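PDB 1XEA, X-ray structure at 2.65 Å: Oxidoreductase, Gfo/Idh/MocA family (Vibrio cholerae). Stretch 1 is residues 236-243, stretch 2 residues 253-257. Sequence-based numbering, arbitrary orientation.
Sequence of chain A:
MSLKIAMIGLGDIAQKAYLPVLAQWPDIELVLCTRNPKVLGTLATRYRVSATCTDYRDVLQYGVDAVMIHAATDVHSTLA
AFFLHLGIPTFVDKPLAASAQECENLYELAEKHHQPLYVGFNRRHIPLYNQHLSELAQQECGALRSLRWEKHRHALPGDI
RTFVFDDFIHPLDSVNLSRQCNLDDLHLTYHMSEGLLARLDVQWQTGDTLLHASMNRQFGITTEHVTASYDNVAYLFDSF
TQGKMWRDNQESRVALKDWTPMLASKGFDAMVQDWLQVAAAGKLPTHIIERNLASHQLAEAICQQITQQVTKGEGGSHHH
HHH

Stretch 1 236-243: LFDSFTQG
Stretch 2, residues 253-257: RVALK

Antiparallel pairing of two strand ends in Vibrio cholerae oxidoreductase 1XEA, residues 236-243 against 253-257, burying 344 Å² summed over both sides. Stretch 1 leaves its first strand after Phe-237, turns through Asp-238 to Thr-241 and re-enters strand at Gln-242; stretch 2 is strand to Ala-255. Gln-242 faces Ala-255 as a non-hydrogen-bonded pair (CA to CA 4.5 Å), and Gly-243 faces Val-254 as a hydrogen-bonded pair (CA to CA 5.2 Å). Val-254 N donates almost linearly to Gly-243 O (2.8 Å, 175°); the return bond, Gly-243 N to Val-254 O (2.9 Å, 122°), is bent and weak. Beyond the strand, Leu-256 N donates to Thr-241 O (2.8 Å, 155°), which also receives a CA-H contact from Ala-255 CA (3.2 Å). The turn is braced by Ser-239 (chi1 75°, p), whose OG accepts from Thr-241 N (3.1 Å) and Gln-242 N (3.2 Å).

Gly-243 (phi/psi -169/164) is buried and leaves room for an aromatic ring: an ideal CB here would lie 2.1 Å from Phe-237 CD2. Phe-237 (chi1 -60°, m; chi2 96°) starts sideways, but its ring end approaches stretch 2, bringing CE2 to 3.7 Å from CG2 of buried Val-254 (chi1 -74°, m), an oblique apolar contact. Gln-242 and Ala-255 occupy the other sheet face, CG to CB 4.3 Å; the small methyl accompanies a long, polar neighbour. Gln-242 (m, t, chi3 163°) extends so that OE1 lies 3.5 Å from Arg-253 NH2, near the guanidinium plane at its edge; Arg-253 reaches there through t, t, t and a chi4 of -73°. Leu-256 (t, p) points toward stretch 1, its CD2 4.2 Å from CG2 of Thr-241 (chi1 73°, p). Exposed Lys-257 points away.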

# COMPACT_ATOMS: atom_id res chain seq x y z
N LEU A 236 5.14 -10.45 -5.75
CA LEU A 236 5.91 -9.95 -4.62
C LEU A 236 5.03 -10.04 -3.39
O LEU A 236 4.10 -9.26 -3.23
CB LEU A 236 6.32 -8.50 -4.83
CG LEU A 236 7.47 -7.93 -3.98
CD1 LEU A 236 7.38 -6.42 -4.03
CD2 LEU A 236 7.42 -8.40 -2.55
N PHE A 237 5.33 -10.99 -2.52
CA PHE A 237 4.55 -11.16 -1.30
C PHE A 237 5.25 -10.49 -0.12
O PHE A 237 6.41 -10.79 0.16
CB PHE A 237 4.35 -12.64 -1.00
CG PHE A 237 3.64 -13.39 -2.08
CD1 PHE A 237 4.35 -14.09 -3.04
CD2 PHE A 237 2.25 -13.41 -2.12
CE1 PHE A 237 3.68 -14.84 -4.02
CE2 PHE A 237 1.57 -14.15 -3.09
CZ PHE A 237 2.29 -14.86 -4.05
N ASP A 238 4.54 -9.59 0.55
CA ASP A 238 5.09 -8.87 1.71
C ASP A 238 4.75 -9.59 3.01
O ASP A 238 5.11 -9.14 4.10
CB ASP A 238 4.53 -7.44 1.75
CG ASP A 238 3.03 -7.40 1.52
OD1 ASP A 238 2.58 -7.76 0.41
OD2 ASP A 238 2.29 -7.02 2.44
N SER A 239 4.05 -10.72 2.90
CA SER A 239 3.69 -11.52 4.05
C SER A 239 3.17 -12.86 3.54
O SER A 239 3.28 -13.17 2.35
CB SER A 239 2.61 -10.83 4.89
OG SER A 239 1.34 -10.92 4.29
N PHE A 240 2.60 -13.66 4.43
CA PHE A 240 2.06 -14.94 4.03
C PHE A 240 0.59 -14.81 3.64
O PHE A 240 0.00 -15.76 3.15
CB PHE A 240 2.22 -15.95 5.16
CG PHE A 240 3.65 -16.25 5.51
CD1 PHE A 240 4.13 -16.01 6.80
CD2 PHE A 240 4.54 -16.72 4.53
CE1 PHE A 240 5.47 -16.22 7.10
CE2 PHE A 240 5.89 -16.94 4.83
CZ PHE A 240 6.36 -16.68 6.11
N THR A 241 -0.01 -13.63 3.81
CA THR A 241 -1.43 -13.50 3.49
C THR A 241 -1.72 -12.57 2.33
O THR A 241 -2.75 -12.68 1.68
CB THR A 241 -2.23 -13.00 4.71
OG1 THR A 241 -1.94 -11.61 4.93
CG2 THR A 241 -1.85 -13.79 5.93
N GLN A 242 -0.81 -11.64 2.08
CA GLN A 242 -0.97 -10.67 1.02
C GLN A 242 0.19 -10.63 0.06
O GLN A 242 1.34 -10.90 0.43
CB GLN A 242 -1.13 -9.30 1.62
CG GLN A 242 -2.53 -8.98 2.03
CD GLN A 242 -2.64 -7.55 2.49
OE1 GLN A 242 -3.75 -6.99 2.58
NE2 GLN A 242 -1.48 -6.94 2.80
N GLY A 243 -0.12 -10.24 -1.17
CA GLY A 243 0.90 -10.12 -2.19
C GLY A 243 0.35 -9.41 -3.41
O GLY A 243 -0.86 -9.27 -3.56
N ARG A 253 -3.92 -7.36 -6.68
CA ARG A 253 -3.70 -7.90 -5.35
C ARG A 253 -4.06 -9.38 -5.30
O ARG A 253 -5.06 -9.79 -5.90
CB ARG A 253 -4.56 -7.11 -4.35
CG ARG A 253 -4.64 -7.70 -2.96
CD ARG A 253 -5.27 -6.70 -1.96
NE ARG A 253 -5.45 -7.26 -0.62
CZ ARG A 253 -6.37 -8.17 -0.29
NH1 ARG A 253 -7.22 -8.61 -1.22
NH2 ARG A 253 -6.44 -8.62 0.96
N VAL A 254 -3.22 -10.18 -4.66
CA VAL A 254 -3.49 -11.61 -4.49
C VAL A 254 -3.43 -11.85 -2.98
O VAL A 254 -2.42 -11.55 -2.34
CB VAL A 254 -2.43 -12.54 -5.16
CG1 VAL A 254 -2.60 -12.55 -6.67
CG2 VAL A 254 -1.04 -12.12 -4.77
N ALA A 255 -4.49 -12.40 -2.41
CA ALA A 255 -4.48 -12.64 -0.97
C ALA A 255 -5.05 -13.98 -0.54
O ALA A 255 -5.72 -14.67 -1.31
CB ALA A 255 -5.22 -11.51 -0.25
N LEU A 256 -4.77 -14.33 0.70
CA LEU A 256 -5.22 -15.57 1.28
C LEU A 256 -6.69 -15.42 1.65
O LEU A 256 -7.12 -14.35 2.08
CB LEU A 256 -4.40 -15.85 2.53
CG LEU A 256 -4.58 -17.19 3.22
CD1 LEU A 256 -4.23 -18.34 2.26
CD2 LEU A 256 -3.67 -17.22 4.42
N LYS A 257 -7.47 -16.48 1.45
CA LYS A 257 -8.89 -16.46 1.77
C LYS A 257 -9.08 -16.02 3.22
O LYS A 257 -8.23 -16.28 4.07
CB LYS A 257 -9.49 -17.85 1.59
CG LYS A 257 -10.74 -17.89 0.75
CD LYS A 257 -11.13 -19.32 0.41
CE LYS A 257 -12.12 -19.37 -0.75
NZ LYS A 257 -12.57 -20.75 -1.11